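Local atomic coordinates of coiled-coil quantitatively-enriched protein 1 (Schizosaccharomyces pombe, PDB entry 7CUJ), a protein that links telomeres to the meiotic centrosome, is required for telomere length regulation and chromosome segregation, and interacts with the shelterin protein tpz1. Residues A64-S68 with Y97-K103; F104-Q108 with L135-L139; K120-I126 with L183-Y189. Numbering follows the deposited sequence.

In the fold
This chain is an alpha/beta portion of a longer protein, built on a six-stranded parallel sheet with helices packed on it. Contact 1 comes first: the end of helix 47-65 meets the start of helix 102-112, closing a partly unmodelled loop. Helix 102-112 then enters contact 2, which pairs 104-108 with 135-139 of helix 129-141. Between those segments the chain lays down strand 121-126, whose partner in contact 3 is 183-189; contacts 2 and 3 therefore cross, whereas contact 1 closes before either opens. Y189 ties all three together: its OH lies 2.7 Å from K65 O and 3.1 Å from F104 CE1, and its backbone O lies 2.8 Å from K103 NZ.

Contact 1: A64-S68 with Y97-K103; sequences AKHPS and YAENSSK
Helix 47-65 ends at A64 and K65, and the chain leaves helical geometry at H66 (phi/psi -162/132) before a 3-10 turn starts at P67. Opposite it, a turn closed by the N100 N to Y97 O hydrogen bond (3.2 Å) spans 97-100 and leads to S101, the N-cap of helix 102-112, whose OG accepts a weak bond from K103 N at 3.2 Å. CA pairs set the register: H66 with S101 (6.4 Å), P67 with N100 (7.4 Å), S68 with Y97 (7.6 Å). A64 O receives a weak hydrogen bond from K103 NZ (3.4 Å), an extended lysine (chi2 to chi4 t) whose main partners are Y189 and E218. The CA-to-CB bond of K65 points away from 97-103; its NZ forms a salt bridge with E192. H66, with chi1 t, inserts its ring: CE1 lies 3.1 Å from Y97 O and 3.4 Å from S101 CB. The Y97 edge faces this ring in an offset edge-to-face pair, centroids 5.6 Å apart and planes at 64°. P67 CG meets N100 CB at 4.0 Å, and S68 OG reaches Y97 CD2 at 3.2 Å. The residues just after helix 47-65 thus pack against the N-cap of helix 102-112 and the turn before it. Around them, P67 and N100 rest on L21 of helix 20-32, Y97 on F130 of helix 129-141, and K103 on L211 of strand 208-213.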
loop_
_atom_site.group_PDB
_atom_site.type_symbol
_atom_site.label_atom_id
_atom_site.label_comp_id
_atom_site.label_asym_id
_atom_site.label_seq_id
_atom_site.Cartn_x
_atom_site.Cartn_y
_atom_site.Cartn_z
ATOM N N ALA A 64 4.653 16.289 -14.263
ATOM C CA ALA A 64 5.780 16.912 -14.936
ATOM C C ALA A 64 5.301 17.780 -16.098
ATOM O O ALA A 64 5.986 18.722 -16.487
ATOM C CB ALA A 64 6.757 15.857 -15.399
ATOM N N LYS A 65 4.131 17.452 -16.659
ATOM C CA LYS A 65 3.539 18.271 -17.708
ATOM C C LYS A 65 2.971 19.539 -17.078
ATOM O O LYS A 65 3.451 20.636 -17.358
ATOM C CB LYS A 65 2.469 17.499 -18.482
ATOM C CG LYS A 65 3.002 16.451 -19.445
ATOM C CD LYS A 65 1.909 15.618 -20.079
ATOM C CE LYS A 65 2.289 14.155 -20.180
ATOM N NZ LYS A 65 1.188 13.337 -20.743
ATOM N N HIS A 66 1.966 19.370 -16.212
ATOM C CA HIS A 66 1.422 20.475 -15.439
ATOM C C HIS A 66 0.629 19.938 -14.253
ATOM O O HIS A 66 -0.203 19.051 -14.423
ATOM C CB HIS A 66 0.540 21.372 -16.315
ATOM C CG HIS A 66 0.473 22.779 -15.828
ATOM N ND1 HIS A 66 1.150 23.801 -16.456
ATOM C CD2 HIS A 66 -0.163 23.336 -14.775
ATOM C CE1 HIS A 66 0.919 24.933 -15.823
ATOM N NE2 HIS A 66 0.119 24.673 -14.784
ATOM N N PRO A 67 0.849 20.460 -13.025
ATOM C CA PRO A 67 0.098 20.004 -11.853
ATOM C C PRO A 67 -1.410 20.231 -11.946
ATOM O O PRO A 67 -2.182 19.523 -11.302
ATOM C CB PRO A 67 0.716 20.797 -10.687
ATOM C CG PRO A 67 1.394 21.986 -11.341
ATOM C CD PRO A 67 1.852 21.487 -12.694
ATOM N N SER A 68 -1.824 21.199 -12.776
ATOM C CA SER A 68 -3.225 21.576 -12.882
ATOM C C SER A 68 -4.028 20.544 -13.676
ATOM O O SER A 68 -5.236 20.697 -13.831
ATOM C CB SER A 68 -3.386 22.971 -13.431
ATOM O OG SER A 68 -3.039 23.011 -14.805
ATOM N N TYR A 97 -1.668 29.658 -15.234
ATOM C CA TYR A 97 -0.971 28.382 -15.290
ATOM C C TYR A 97 0.537 28.524 -15.089
ATOM O O TYR A 97 1.149 27.674 -14.447
ATOM C CB TYR A 97 -1.373 27.624 -16.559
ATOM C CG TYR A 97 -2.822 27.200 -16.573
ATOM C CD1 TYR A 97 -3.827 28.089 -16.925
ATOM C CD2 TYR A 97 -3.195 25.915 -16.210
ATOM C CE1 TYR A 97 -5.160 27.710 -16.925
ATOM C CE2 TYR A 97 -4.523 25.519 -16.207
ATOM C CZ TYR A 97 -5.511 26.420 -16.566
ATOM O OH TYR A 97 -6.822 26.034 -16.563
ATOM N N ALA A 98 1.132 29.598 -15.623
ATOM C CA ALA A 98 2.579 29.769 -15.610
ATOM C C ALA A 98 3.114 29.943 -14.188
ATOM O O ALA A 98 4.326 30.011 -13.986
ATOM C CB ALA A 98 2.964 30.932 -16.488
ATOM N N GLU A 99 2.204 30.004 -13.210
ATOM C CA GLU A 99 2.544 30.182 -11.806
ATOM C C GLU A 99 3.333 28.977 -11.293
ATOM O O GLU A 99 4.264 29.136 -10.504
ATOM C CB GLU A 99 1.266 30.395 -10.991
ATOM C CG GLU A 99 1.504 30.617 -9.507
ATOM C CD GLU A 99 0.283 31.066 -8.720
ATOM O OE1 GLU A 99 -0.848 30.727 -9.129
ATOM O OE2 GLU A 99 0.468 31.763 -7.701
ATOM N N ASN A 100 2.957 27.776 -11.756
ATOM C CA ASN A 100 3.474 26.541 -11.187
ATOM C C ASN A 100 4.211 25.700 -12.230
ATOM O O ASN A 100 4.560 24.553 -11.956
ATOM C CB ASN A 100 2.372 25.735 -10.491
ATOM C CG ASN A 100 1.999 26.290 -9.132
ATOM O OD1 ASN A 100 2.784 26.219 -8.189
ATOM N ND2 ASN A 100 0.801 26.839 -9.020
ATOM N N SER A 101 4.458 26.270 -13.416
ATOM C CA SER A 101 5.179 25.554 -14.459
ATOM C C SER A 101 6.356 26.378 -14.973
ATOM O O SER A 101 6.167 27.430 -15.578
ATOM C CB SER A 101 4.271 25.136 -15.587
ATOM O OG SER A 101 5.011 24.500 -16.619
ATOM N N SER A 102 7.567 25.866 -14.732
ATOM C CA SER A 102 8.798 26.426 -15.263
ATOM C C SER A 102 8.808 26.329 -16.785
ATOM O O SER A 102 9.550 27.051 -17.442
ATOM C CB SER A 102 9.996 25.713 -14.698
ATOM O OG SER A 102 10.391 26.284 -13.463
ATOM N N LYS A 103 8.002 25.410 -17.327
ATOM C CA LYS A 103 7.976 25.157 -18.759
ATOM C C LYS A 103 7.223 26.278 -19.474
ATOM O O LYS A 103 7.703 26.806 -20.474
ATOM C CB LYS A 103 7.380 23.777 -19.046
ATOM C CG LYS A 103 8.293 22.612 -18.699
ATOM C CD LYS A 103 7.720 21.265 -19.058
ATOM C CE LYS A 103 8.704 20.145 -18.798
ATOM N NZ LYS A 103 8.104 18.821 -19.081
#

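Contact 2: F104-Q108 with L135-L139; sequences FLFLQ and LTQWL
Both segments are regular helix, and their short axes run in the same general direction, 40° apart (signed crossing -40°), with a closest approach of 11.3 Å. They form a helix-helix pair of an alpha/beta fold: helix 102-112 precedes strand 121-126, helix 129-141 follows it, and both lie on the sheet face that carries F122 and L124. CA atoms are nearest at F104 with L135 (7.4 Å) and Q108 with L139 (7.0 Å), so the two segments keep step over one turn. Long side chains span this gap, and the two aromatic residues, F104 and W138, supply nearly half of the 355 Å² buried. F104 (chi1 m) presents one ring face to L135, whose CD2 sits 4.0 Å from the F104 ring centroid and 15° off its normal, a CH-pi contact; F104 CZ is 3.8 Å from L135 CG. W138 (chi1 t, chi2 64°) points toward helix 102-112 and gives up the largest area of any residue here, 91 Å². Its six-membered ring meets that of F104 obliquely, centroids 5.5 Å apart and planes at 31°, with F104 CD2 3.5 Å from W138 CE3. Nearer the sheet, L107 CD1 touches L135 CD1 at 3.6 Å, and L107 CD1 also lies 3.7 Å from L124 CD1. F104 O, already the acceptor of Q108 N (3.0 Å), lies at the indole edge, 3.2 Å from W138 CZ3. Q108, with chi1 and chi2 both t, brings its NE2 to 3.2 Å from W138 CZ2.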
loop_
_atom_site.group_PDB
_atom_site.type_symbol
_atom_site.label_atom_id
_atom_site.label_comp_id
_atom_site.label_asym_id
_atom_site.label_seq_id
_atom_site.Cartn_x
_atom_site.Cartn_y
_atom_site.Cartn_z
ATOM N N PHE A 104 6.042 26.627 -18.947
ATOM C CA PHE A 104 5.251 27.732 -19.461
ATOM C C PHE A 104 6.059 29.028 -19.389
ATOM O O PHE A 104 6.119 29.773 -20.367
ATOM C CB PHE A 104 3.927 27.847 -18.701
ATOM C CG PHE A 104 2.786 27.045 -19.274
ATOM C CD1 PHE A 104 2.887 25.670 -19.430
ATOM C CD2 PHE A 104 1.597 27.663 -19.639
ATOM C CE1 PHE A 104 1.834 24.935 -19.954
ATOM C CE2 PHE A 104 0.542 26.926 -20.159
ATOM C CZ PHE A 104 0.661 25.563 -20.316
ATOM N N LEU A 105 6.682 29.273 -18.227
ATOM C CA LEU A 105 7.458 30.482 -17.996
ATOM C C LEU A 105 8.643 30.531 -18.958
ATOM O O LEU A 105 8.953 31.591 -19.500
ATOM C CB LEU A 105 7.923 30.533 -16.536
ATOM C CG LEU A 105 8.796 31.732 -16.157
ATOM C CD1 LEU A 105 8.073 33.049 -16.396
ATOM C CD2 LEU A 105 9.252 31.634 -14.709
ATOM N N PHE A 106 9.293 29.376 -19.163
ATOM C CA PHE A 106 10.411 29.282 -20.087
ATOM C C PHE A 106 9.979 29.744 -21.477
ATOM O O PHE A 106 10.653 30.571 -22.088
ATOM C CB PHE A 106 10.993 27.866 -20.129
ATOM C CG PHE A 106 11.998 27.651 -21.231
ATOM C CD1 PHE A 106 13.325 28.027 -21.067
ATOM C CD2 PHE A 106 11.613 27.102 -22.448
ATOM C CE1 PHE A 106 14.247 27.845 -22.088
ATOM C CE2 PHE A 106 12.535 26.923 -23.469
ATOM C CZ PHE A 106 13.850 27.296 -23.288
ATOM N N LEU A 107 8.853 29.203 -21.957
ATOM C CA LEU A 107 8.374 29.467 -23.305
ATOM C C LEU A 107 8.016 30.943 -23.462
ATOM O O LEU A 107 8.250 31.525 -24.520
ATOM C CB LEU A 107 7.181 28.554 -23.607
ATOM C CG LEU A 107 7.525 27.086 -23.864
ATOM C CD1 LEU A 107 6.267 26.235 -23.903
ATOM C CD2 LEU A 107 8.319 26.920 -25.151
ATOM N N GLN A 108 7.467 31.541 -22.398
ATOM C CA GLN A 108 7.099 32.948 -22.390
ATOM C C GLN A 108 8.351 33.808 -22.541
ATOM O O GLN A 108 8.401 34.685 -23.400
ATOM C CB GLN A 108 6.374 33.300 -21.089
ATOM C CG GLN A 108 5.782 34.703 -21.071
ATOM C CD GLN A 108 5.683 35.254 -19.670
ATOM O OE1 GLN A 108 6.677 35.646 -19.062
ATOM N NE2 GLN A 108 4.470 35.294 -19.145
ATOM N N LEU A 135 -1.836 26.317 -23.677
ATOM C CA LEU A 135 -0.545 26.901 -24.011
ATOM C C LEU A 135 -0.718 27.828 -25.212
ATOM O O LEU A 135 -0.295 28.981 -25.168
ATOM C CB LEU A 135 0.452 25.780 -24.329
ATOM C CG LEU A 135 1.896 25.953 -23.847
ATOM C CD1 LEU A 135 2.864 25.348 -24.851
ATOM C CD2 LEU A 135 2.252 27.409 -23.587
ATOM N N THR A 136 -1.361 27.303 -26.265
ATOM C CA THR A 136 -1.611 28.015 -27.509
ATOM C C THR A 136 -2.313 29.342 -27.227
ATOM O O THR A 136 -1.911 30.380 -27.748
ATOM C CB THR A 136 -2.429 27.162 -28.490
ATOM O OG1 THR A 136 -1.750 25.927 -28.723
ATOM C CG2 THR A 136 -2.680 27.849 -29.816
ATOM N N GLN A 137 -3.358 29.292 -26.394
ATOM C CA GLN A 137 -4.178 30.458 -26.110
ATOM C C GLN A 137 -3.405 31.445 -25.237
ATOM O O GLN A 137 -3.595 32.654 -25.349
ATOM C CB GLN A 137 -5.507 30.052 -25.466
ATOM C CG GLN A 137 -6.464 29.344 -26.417
ATOM C CD GLN A 137 -6.849 30.168 -27.624
ATOM O OE1 GLN A 137 -6.990 31.388 -27.555
ATOM N NE2 GLN A 137 -7.033 29.498 -28.750
ATOM N N TRP A 138 -2.527 30.916 -24.379
ATOM C CA TRP A 138 -1.796 31.752 -23.442
ATOM C C TRP A 138 -0.647 32.487 -24.133
ATOM O O TRP A 138 -0.306 33.600 -23.734
ATOM C CB TRP A 138 -1.317 30.942 -22.234
ATOM C CG TRP A 138 -0.532 31.771 -21.266
ATOM C CD1 TRP A 138 -0.985 32.834 -20.539
ATOM C CD2 TRP A 138 0.861 31.627 -20.943
ATOM N NE1 TRP A 138 0.025 33.353 -19.776
ATOM C CE2 TRP A 138 1.169 32.634 -20.001
ATOM C CE3 TRP A 138 1.873 30.749 -21.349
ATOM C CZ2 TRP A 138 2.446 32.781 -19.462
ATOM C CZ3 TRP A 138 3.134 30.895 -20.815
ATOM C CH2 TRP A 138 3.413 31.896 -19.884
ATOM N N LEU A 139 -0.054 31.862 -25.157
ATOM C CA LEU A 139 1.037 32.482 -25.896
ATOM C C LEU A 139 0.498 33.619 -26.761
ATOM O O LEU A 139 1.140 34.661 -26.878
ATOM C CB LEU A 139 1.765 31.434 -26.746
ATOM C CG LEU A 139 2.652 30.448 -25.984
ATOM C CD1 LEU A 139 3.227 29.403 -26.929
ATOM C CD2 LEU A 139 3.770 31.166 -25.242
#

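Contact 3: K120-I126 with L183-Y189; sequences KTFFLFI and LSATIFY
Two parallel strands run side by side here, 121-126 and 184-188, their short axes 4.5 Å apart and twisted by 22°. The register is one to one, F122 facing A185 and L124 facing I187 (CA to CA 4.8 and 4.5 Å). Four bonds carry the pairing: F123 N to A185 O (2.7 Å), I187 N to F123 O (2.6 Å), F125 N to I187 O (2.7 Å) and Y189 N to F125 O (2.8 Å). A more bent one, A185 N to T121 O (3.1 Å), precedes them. There the K120 chain lies along 183-185, its CG 3.6 Å from L183 C and its CE 3.2 Å from S184 N, with NZ salt-bridged to E297. On the face with F122 and L124, the small A185 makes a hollow that the F122 ring enters: F122 CD1 is 3.6 Å from A185 CB and 3.7 Å from I187 CD1. L124 CD1 then fits against I187 CG2 at 3.9 Å. On the other face, F125 CD1 meets T186 CG2 at 4.0 Å; the near-parallel rings of F125 and F188 (centroids 5.4 Å, planes 18°) barely overlap, and F125 CB abuts F188 CD1 at 3.8 Å. I126 CD1 sits over the Y189 ring, 3.6 Å from its centroid, as a CH-pi contact. L124 packs on L135 of helix 129-141, F125 on A170 of helix 170-173. Helices on both faces and these two central strands are typical of a three-layer alpha/beta fold with a parallel sheet.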
loop_
_atom_site.group_PDB
_atom_site.type_symbol
_atom_site.label_atom_id
_atom_site.label_comp_id
_atom_site.label_asym_id
_atom_site.label_seq_id
_atom_site.Cartn_x
_atom_site.Cartn_y
_atom_site.Cartn_z
ATOM N N LYS A 120 12.503 31.912 -37.545
ATOM C CA LYS A 120 12.434 30.484 -37.815
ATOM C C LYS A 120 11.149 29.952 -37.184
ATOM O O LYS A 120 10.700 30.469 -36.164
ATOM C CB LYS A 120 13.669 29.776 -37.247
ATOM C CG LYS A 120 13.816 28.297 -37.586
ATOM C CD LYS A 120 14.874 27.608 -36.748
ATOM C CE LYS A 120 15.474 26.389 -37.416
ATOM N NZ LYS A 120 16.534 25.772 -36.585
ATOM N N THR A 121 10.566 28.920 -37.806
ATOM C CA THR A 121 9.288 28.374 -37.373
ATOM C C THR A 121 9.529 27.254 -36.361
ATOM O O THR A 121 10.197 26.270 -36.675
ATOM C CB THR A 121 8.457 27.903 -38.575
ATOM O OG1 THR A 121 9.169 26.850 -39.228
ATOM C CG2 THR A 121 8.162 29.007 -39.568
ATOM N N PHE A 122 8.982 27.416 -35.148
ATOM C CA PHE A 122 9.102 26.405 -34.109
ATOM C C PHE A 122 7.993 25.364 -34.234
ATOM O O PHE A 122 6.861 25.689 -34.582
ATOM C CB PHE A 122 9.040 27.022 -32.710
ATOM C CG PHE A 122 10.319 27.660 -32.236
ATOM C CD1 PHE A 122 11.452 26.897 -31.995
ATOM C CD2 PHE A 122 10.386 29.027 -32.021
ATOM C CE1 PHE A 122 12.627 27.491 -31.558
ATOM C CE2 PHE A 122 11.560 29.620 -31.581
ATOM C CZ PHE A 122 12.679 28.852 -31.353
ATOM N N PHE A 123 8.356 24.111 -33.934
ATOM C CA PHE A 123 7.417 23.029 -33.693
ATOM C C PHE A 123 7.547 22.589 -32.238
ATOM O O PHE A 123 8.630 22.199 -31.807
ATOM C CB PHE A 123 7.726 21.831 -34.594
ATOM C CG PHE A 123 6.932 21.768 -35.873
ATOM C CD1 PHE A 123 5.682 21.167 -35.903
ATOM C CD2 PHE A 123 7.438 22.302 -37.050
ATOM C CE1 PHE A 123 4.951 21.106 -37.081
ATOM C CE2 PHE A 123 6.708 22.241 -38.227
ATOM C CZ PHE A 123 5.467 21.643 -38.241
ATOM N N LEU A 124 6.440 22.665 -31.491
ATOM C CA LEU A 124 6.410 22.184 -30.120
ATOM C C LEU A 124 5.473 20.981 -30.019
ATOM O O LEU A 124 4.316 21.048 -30.430
ATOM C CB LEU A 124 5.989 23.316 -29.175
ATOM C CG LEU A 124 5.978 22.962 -27.687
ATOM C CD1 LEU A 124 6.565 24.086 -26.851
ATOM C CD2 LEU A 124 4.575 22.611 -27.209
ATOM N N PHE A 125 5.996 19.884 -29.462
ATOM C CA PHE A 125 5.214 18.682 -29.225
ATOM C C PHE A 125 4.842 18.595 -27.749
ATOM O O PHE A 125 5.672 18.840 -26.875
ATOM C CB PHE A 125 5.972 17.440 -29.699
ATOM C CG PHE A 125 5.949 17.237 -31.192
ATOM C CD1 PHE A 125 6.872 17.872 -32.009
ATOM C CD2 PHE A 125 4.998 16.419 -31.783
ATOM C CE1 PHE A 125 6.845 17.691 -33.386
ATOM C CE2 PHE A 125 4.976 16.230 -33.157
ATOM C CZ PHE A 125 5.898 16.870 -33.957
ATOM N N ILE A 126 3.577 18.244 -27.491
ATOM C CA ILE A 126 3.049 18.128 -26.142
ATOM C C ILE A 126 2.031 16.988 -26.129
ATOM O O ILE A 126 1.226 16.866 -27.048
ATOM C CB ILE A 126 2.460 19.477 -25.668
ATOM C CG1 ILE A 126 2.089 19.467 -24.183
ATOM C CG2 ILE A 126 1.298 19.921 -26.546
ATOM C CD1 ILE A 126 1.845 20.844 -23.604
ATOM N N LEU A 183 14.744 25.584 -42.171
ATOM C CA LEU A 183 14.386 26.480 -41.076
ATOM C C LEU A 183 13.148 25.994 -40.310
ATOM O O LEU A 183 12.055 26.525 -40.498
ATOM C CB LEU A 183 14.227 27.919 -41.596
ATOM C CG LEU A 183 13.305 28.135 -42.801
ATOM C CD1 LEU A 183 12.514 29.428 -42.653
ATOM C CD2 LEU A 183 14.088 28.143 -44.108
ATOM N N SER A 184 13.336 24.998 -39.425
ATOM C CA SER A 184 12.303 24.555 -38.493
ATOM C C SER A 184 12.920 23.905 -37.253
ATOM O O SER A 184 13.495 22.821 -37.341
ATOM C CB SER A 184 11.301 23.635 -39.161
ATOM O OG SER A 184 11.920 22.436 -39.607
ATOM N N ALA A 185 12.781 24.573 -36.097
ATOM C CA ALA A 185 13.289 24.071 -34.826
ATOM C C ALA A 185 12.188 23.314 -34.080
ATOM O O ALA A 185 11.008 23.610 -34.258
ATOM C CB ALA A 185 13.845 25.213 -34.010
ATOM N N THR A 186 12.584 22.341 -33.243
ATOM C CA THR A 186 11.647 21.430 -32.597
ATOM C C THR A 186 11.832 21.441 -31.079
ATOM O O THR A 186 12.938 21.248 -30.581
ATOM C CB THR A 186 11.771 20.001 -33.146
ATOM O OG1 THR A 186 11.718 20.060 -34.571
ATOM C CG2 THR A 186 10.686 19.073 -32.648
ATOM N N ILE A 187 10.724 21.650 -30.356
ATOM C CA ILE A 187 10.709 21.625 -28.900
ATOM C C ILE A 187 9.766 20.518 -28.432
ATOM O O ILE A 187 8.619 20.438 -28.869
ATOM C CB ILE A 187 10.296 22.991 -28.313
ATOM C CG1 ILE A 187 11.148 24.140 -28.859
ATOM C CG2 ILE A 187 10.322 22.951 -26.790
ATOM C CD1 ILE A 187 10.480 25.492 -28.768
ATOM N N PHE A 188 10.265 19.676 -27.523
ATOM C CA PHE A 188 9.426 18.714 -26.830
ATOM C C PHE A 188 9.074 19.267 -25.455
ATOM O O PHE A 188 9.951 19.437 -24.609
ATOM C CB PHE A 188 10.113 17.350 -26.763
ATOM C CG PHE A 188 10.138 16.644 -28.093
ATOM C CD1 PHE A 188 9.108 15.791 -28.460
ATOM C CD2 PHE A 188 11.163 16.874 -29.000
ATOM C CE1 PHE A 188 9.118 15.159 -29.694
ATOM C CE2 PHE A 188 11.172 16.243 -30.233
ATOM C CZ PHE A 188 10.150 15.385 -30.577
ATOM N N TYR A 189 7.783 19.564 -25.264
ATOM C CA TYR A 189 7.305 20.088 -23.994
ATOM C C TYR A 189 7.558 19.063 -22.889
ATOM O O TYR A 189 7.856 19.434 -21.757
ATOM C CB TYR A 189 5.832 20.500 -24.082
ATOM C CG TYR A 189 5.266 21.045 -22.793
ATOM C CD1 TYR A 189 5.323 22.402 -22.507
ATOM C CD2 TYR A 189 4.688 20.207 -21.850
ATOM C CE1 TYR A 189 4.813 22.911 -21.322
ATOM C CE2 TYR A 189 4.172 20.700 -20.662
ATOM C CZ TYR A 189 4.237 22.057 -20.397
ATOM O OH TYR A 189 3.731 22.551 -19.232
#